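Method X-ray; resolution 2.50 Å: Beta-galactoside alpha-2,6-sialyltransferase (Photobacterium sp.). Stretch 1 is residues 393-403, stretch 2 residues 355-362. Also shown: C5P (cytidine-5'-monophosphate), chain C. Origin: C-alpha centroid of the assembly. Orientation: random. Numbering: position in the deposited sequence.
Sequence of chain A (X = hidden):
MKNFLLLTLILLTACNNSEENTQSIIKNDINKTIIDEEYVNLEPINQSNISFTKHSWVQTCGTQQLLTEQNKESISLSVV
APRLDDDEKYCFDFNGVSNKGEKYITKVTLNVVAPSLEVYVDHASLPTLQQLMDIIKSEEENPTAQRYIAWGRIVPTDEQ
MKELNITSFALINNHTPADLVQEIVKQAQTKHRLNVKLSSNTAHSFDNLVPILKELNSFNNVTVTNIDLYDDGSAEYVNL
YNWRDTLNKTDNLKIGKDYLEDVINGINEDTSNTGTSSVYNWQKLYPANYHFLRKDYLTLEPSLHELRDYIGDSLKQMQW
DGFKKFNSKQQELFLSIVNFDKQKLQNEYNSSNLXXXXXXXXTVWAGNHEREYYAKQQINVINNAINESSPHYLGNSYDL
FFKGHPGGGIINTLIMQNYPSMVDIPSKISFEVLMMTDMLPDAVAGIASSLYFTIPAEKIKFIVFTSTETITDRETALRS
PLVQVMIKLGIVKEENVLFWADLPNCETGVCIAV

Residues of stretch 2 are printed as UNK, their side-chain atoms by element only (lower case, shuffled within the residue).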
# COMPACT_ATOMS: atom_id res chain seq x y z
N TYR A 393 -16.37 -30.33 -9.72
CA TYR A 393 -17.57 -29.61 -10.08
C TYR A 393 -18.08 -28.86 -8.87
O TYR A 393 -18.18 -29.43 -7.78
CB TYR A 393 -18.65 -30.61 -10.54
CG TYR A 393 -19.94 -29.97 -10.97
CD1 TYR A 393 -19.95 -28.90 -11.88
CD2 TYR A 393 -21.17 -30.44 -10.51
CE1 TYR A 393 -21.14 -28.31 -12.31
CE2 TYR A 393 -22.37 -29.85 -10.94
CZ TYR A 393 -22.34 -28.79 -11.83
OH TYR A 393 -23.50 -28.22 -12.26
N LEU A 394 -18.43 -27.59 -9.05
CA LEU A 394 -18.93 -26.80 -7.92
C LEU A 394 -20.21 -27.37 -7.27
O LEU A 394 -20.44 -27.16 -6.08
CB LEU A 394 -19.08 -25.33 -8.30
CG LEU A 394 -17.72 -24.64 -8.51
CD1 LEU A 394 -17.87 -23.20 -8.96
CD2 LEU A 394 -16.86 -24.72 -7.26
N GLY A 395 -21.01 -28.12 -8.05
CA GLY A 395 -22.23 -28.78 -7.56
C GLY A 395 -23.53 -28.20 -8.10
O GLY A 395 -24.61 -28.73 -7.84
N ASN A 396 -23.42 -27.09 -8.85
CA ASN A 396 -24.56 -26.34 -9.36
C ASN A 396 -24.08 -25.46 -10.49
O ASN A 396 -22.89 -25.20 -10.60
CB ASN A 396 -25.13 -25.43 -8.26
CG ASN A 396 -26.08 -26.16 -7.33
OD1 ASN A 396 -27.24 -26.44 -7.67
ND2 ASN A 396 -25.58 -26.48 -6.14
N SER A 397 -24.99 -24.99 -11.34
CA SER A 397 -24.60 -23.99 -12.34
C SER A 397 -24.40 -22.60 -11.71
O SER A 397 -25.20 -22.17 -10.87
CB SER A 397 -25.64 -23.91 -13.45
OG SER A 397 -26.17 -25.19 -13.72
N TYR A 398 -23.34 -21.92 -12.14
CA TYR A 398 -22.96 -20.60 -11.63
C TYR A 398 -22.77 -19.66 -12.79
O TYR A 398 -22.43 -20.09 -13.87
CB TYR A 398 -21.60 -20.69 -10.93
CG TYR A 398 -21.66 -21.26 -9.54
CD1 TYR A 398 -21.66 -20.44 -8.43
CD2 TYR A 398 -21.74 -22.64 -9.35
CE1 TYR A 398 -21.72 -20.97 -7.15
CE2 TYR A 398 -21.82 -23.19 -8.08
CZ TYR A 398 -21.80 -22.35 -6.99
OH TYR A 398 -21.88 -22.89 -5.73
N ASP A 399 -22.96 -18.37 -12.55
CA ASP A 399 -22.44 -17.36 -13.44
C ASP A 399 -20.94 -17.27 -13.21
O ASP A 399 -20.46 -17.20 -12.06
CB ASP A 399 -23.08 -16.01 -13.15
CG ASP A 399 -24.57 -15.99 -13.45
OD1 ASP A 399 -24.96 -16.48 -14.53
OD2 ASP A 399 -25.34 -15.47 -12.61
N LEU A 400 -20.21 -17.29 -14.32
CA LEU A 400 -18.76 -17.38 -14.32
C LEU A 400 -18.13 -15.99 -14.34
O LEU A 400 -18.43 -15.19 -15.23
CB LEU A 400 -18.33 -18.17 -15.55
CG LEU A 400 -16.84 -18.41 -15.78
CD1 LEU A 400 -16.17 -19.07 -14.57
CD2 LEU A 400 -16.68 -19.26 -17.03
N PHE A 401 -17.24 -15.73 -13.36
CA PHE A 401 -16.49 -14.47 -13.21
C PHE A 401 -15.00 -14.74 -13.14
O PHE A 401 -14.56 -15.78 -12.62
CB PHE A 401 -16.95 -13.73 -11.96
CG PHE A 401 -18.35 -13.17 -12.08
CD1 PHE A 401 -18.55 -11.82 -12.32
CD2 PHE A 401 -19.45 -13.99 -11.95
CE1 PHE A 401 -19.82 -11.29 -12.43
CE2 PHE A 401 -20.74 -13.48 -12.07
CZ PHE A 401 -20.93 -12.12 -12.33
N PHE A 402 -14.21 -13.80 -13.64
CA PHE A 402 -12.76 -13.99 -13.68
C PHE A 402 -12.00 -12.83 -13.05
O PHE A 402 -12.32 -11.68 -13.29
CB PHE A 402 -12.29 -14.22 -15.12
CG PHE A 402 -10.79 -14.30 -15.30
CD1 PHE A 402 -10.04 -15.31 -14.70
CD2 PHE A 402 -10.13 -13.37 -16.10
CE1 PHE A 402 -8.66 -15.40 -14.89
CE2 PHE A 402 -8.76 -13.45 -16.30
CZ PHE A 402 -8.01 -14.46 -15.69
N LYS A 403 -10.99 -13.17 -12.26
CA LYS A 403 -10.02 -12.23 -11.67
C LYS A 403 -8.68 -12.99 -11.84
O LYS A 403 -8.30 -13.68 -10.91
CB LYS A 403 -10.40 -12.15 -10.19
CG LYS A 403 -9.55 -11.23 -9.32
CD LYS A 403 -9.51 -9.84 -9.96
CE LYS A 403 -8.52 -9.01 -9.32
NZ LYS A 403 -7.14 -9.30 -9.68
N UNK A 355 -26.10 -18.51 -8.70
CA UNK A 355 -25.10 -18.01 -7.75
C UNK A 355 -23.86 -17.65 -8.55
O UNK A 355 -23.71 -18.12 -9.66
c UNK A 355 -24.84 -19.22 -6.86
c UNK A 355 -26.43 -19.93 -8.47
c UNK A 355 -25.24 -20.43 -7.70
N UNK A 356 -22.99 -16.81 -8.00
CA UNK A 356 -21.83 -16.34 -8.76
C UNK A 356 -20.51 -16.93 -8.31
O UNK A 356 -20.23 -17.03 -7.11
o UNK A 356 -23.74 -14.51 -10.01
c UNK A 356 -23.11 -14.20 -8.99
n UNK A 356 -23.58 -13.37 -8.08
c UNK A 356 -21.77 -14.82 -8.70
N UNK A 357 -19.70 -17.30 -9.30
CA UNK A 357 -18.44 -17.97 -9.08
C UNK A 357 -17.33 -17.09 -9.63
O UNK A 357 -17.42 -16.65 -10.78
c UNK A 357 -18.47 -19.33 -9.79
c UNK A 357 -14.62 -21.18 -10.43
c UNK A 357 -16.81 -20.54 -11.23
c UNK A 357 -15.57 -21.15 -11.45
c UNK A 357 -17.11 -19.95 -10.01
c UNK A 357 -16.16 -20.00 -8.99
c UNK A 357 -14.92 -20.59 -9.20
N UNK A 358 -16.31 -16.81 -8.82
CA UNK A 358 -15.14 -16.09 -9.30
C UNK A 358 -13.97 -17.06 -9.34
O UNK A 358 -13.65 -17.68 -8.33
c UNK A 358 -13.39 -14.26 -8.87
c UNK A 358 -15.84 -13.79 -8.45
c UNK A 358 -14.76 -14.86 -8.42
N UNK A 359 -13.37 -17.21 -10.51
CA UNK A 359 -12.13 -17.95 -10.61
C UNK A 359 -11.00 -16.95 -10.48
O UNK A 359 -10.99 -15.93 -11.20
c UNK A 359 -8.11 -20.43 -12.47
c UNK A 359 -9.66 -18.62 -12.81
c UNK A 359 -8.39 -19.17 -12.99
c UNK A 359 -12.02 -18.71 -11.93
c UNK A 359 -10.66 -19.33 -12.14
c UNK A 359 -10.37 -20.58 -11.62
c UNK A 359 -9.11 -21.14 -11.79
N UNK A 360 -10.05 -17.23 -9.57
CA UNK A 360 -8.89 -16.35 -9.41
C UNK A 360 -7.67 -16.93 -10.12
O UNK A 360 -7.31 -18.09 -9.89
c UNK A 360 -9.75 -15.48 -7.21
o UNK A 360 -8.15 -17.25 -7.23
c UNK A 360 -8.56 -16.05 -7.91
N UNK A 361 -7.04 -16.14 -10.99
CA UNK A 361 -5.93 -16.66 -11.82
C UNK A 361 -4.57 -16.41 -11.22
O UNK A 361 -4.45 -15.82 -10.15
N UNK A 362 -3.53 -16.88 -11.90
CA UNK A 362 -2.16 -16.61 -11.50
C UNK A 362 -1.31 -16.14 -12.70
O UNK A 362 -1.80 -16.08 -13.83
c UNK A 362 -1.14 -18.91 -11.89
o UNK A 362 -0.31 -17.46 -10.15
c UNK A 362 -1.50 -17.85 -10.85
O3P C5P C . -1.00 -14.42 -6.62
P C5P C . -0.09 -13.62 -5.77
O1P C5P C . 0.98 -13.01 -6.66
O2P C5P C . 0.34 -14.36 -4.51
O5' C5P C . -0.98 -12.44 -5.20
C5' C5P C . -0.43 -11.29 -4.60
C4' C5P C . -1.56 -10.27 -4.58
O4' C5P C . -1.98 -9.98 -5.93
C3' C5P C . -2.83 -10.77 -3.91
O3' C5P C . -2.86 -10.52 -2.52
C2' C5P C . -3.88 -9.93 -4.58
O2' C5P C . -3.82 -8.59 -4.11
C1' C5P C . -3.40 -9.81 -5.99
N1 C5P C . -4.05 -10.81 -6.83
C2 C5P C . -5.36 -10.57 -7.32
N3 C5P C . -5.99 -11.47 -8.12
C4 C5P C . -5.37 -12.63 -8.46
C5 C5P C . -4.07 -12.91 -8.00
C6 C5P C . -3.42 -11.97 -7.18
O2 C5P C . -5.97 -9.53 -7.01
N4 C5P C . -6.02 -13.50 -9.27

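Position 355 carries three side-chain carbons that close a ring onto its own backbone N, which only proline does. The ring lies over one face of Tyr398, and CB is 3.6 Å from Tyr398 CE1. This is Pro355; its CG sits 3.8 Å from the centroid of the Tyr398 ring, 21° off the normal, a CH-pi contact. Its carbonyl O accepts a hydrogen bond from Asp399 N at 3.0 Å.

Position 356 has two carbons, the second bearing one oxygen and one nitrogen: a short amide, hence Asn356. Its CB is 3.8 Å from Phe401 CE2, and its side chain shares a sheet face with that of Asp399. The amide is probably turned over in the model, so its polar contacts are left unassigned.

Position 357 shows one carbon followed by a ring of six carbons with no oxygen attached, which separates it from tyrosine and identifies Phe357. Leu394 CD1 stands 3.5 Å from the centroid of the Phe357 ring, 13° off the normal, while Leu400 CD1 comes within 3.7 Å of Phe357 CD2. The position has the largest area covered by stretch 1, 108 Å².

At position 358 one carbon carries two more, a beta-branched, wholly apolar group: Val358. Its CG2 packs 3.7 Å from Phe401 CB.

Position 359 repeats the pattern of one carbon and a six-carbon ring, giving Phe359. Phe402 CD1 approaches the edge of this ring, 3.8 Å from Phe359 CD2.

Position 360 has one carbon bearing an oxygen and a carbon, so it is Thr360, with chi1 in the p well. Its CA lies 3.1 Å from Lys403 O, a CA-H...O contact.

Position 361 has no side-chain atoms and is Gly361. An ideal CB here would fall a tight 3.2 Å from Phe402 CE1.

Position 362 again has one carbon carrying an oxygen and a carbon. It is Thr362, pointing away from stretch 1 and making no contact with it.

The contact is a parallel beta pairing, with strand directions 29° apart. Phe357 N donates to Asp399 O (2.9 Å) and Phe401 N to Phe357 O (2.7 Å); Phe359 N then donates to Phe401 O (2.8 Å) and Lys403 N to Phe359 O (3.0 Å). Gly361 N to Lys403 O (2.8 Å) completes the ladder. Phe357 and Phe359 share one face with Leu400 and Phe402; Val358 packs with Phe401 on the other. At the C-terminal end, C5P N4 donates to Gly361 O (2.9 Å) and Lys403 O (2.8 Å), so both stretches help bind the cytosine, through the strand residue Lys403 and through Gly361, just past the end of the other strand.

Stretch 2, residues 355-362: PNFVFTGT
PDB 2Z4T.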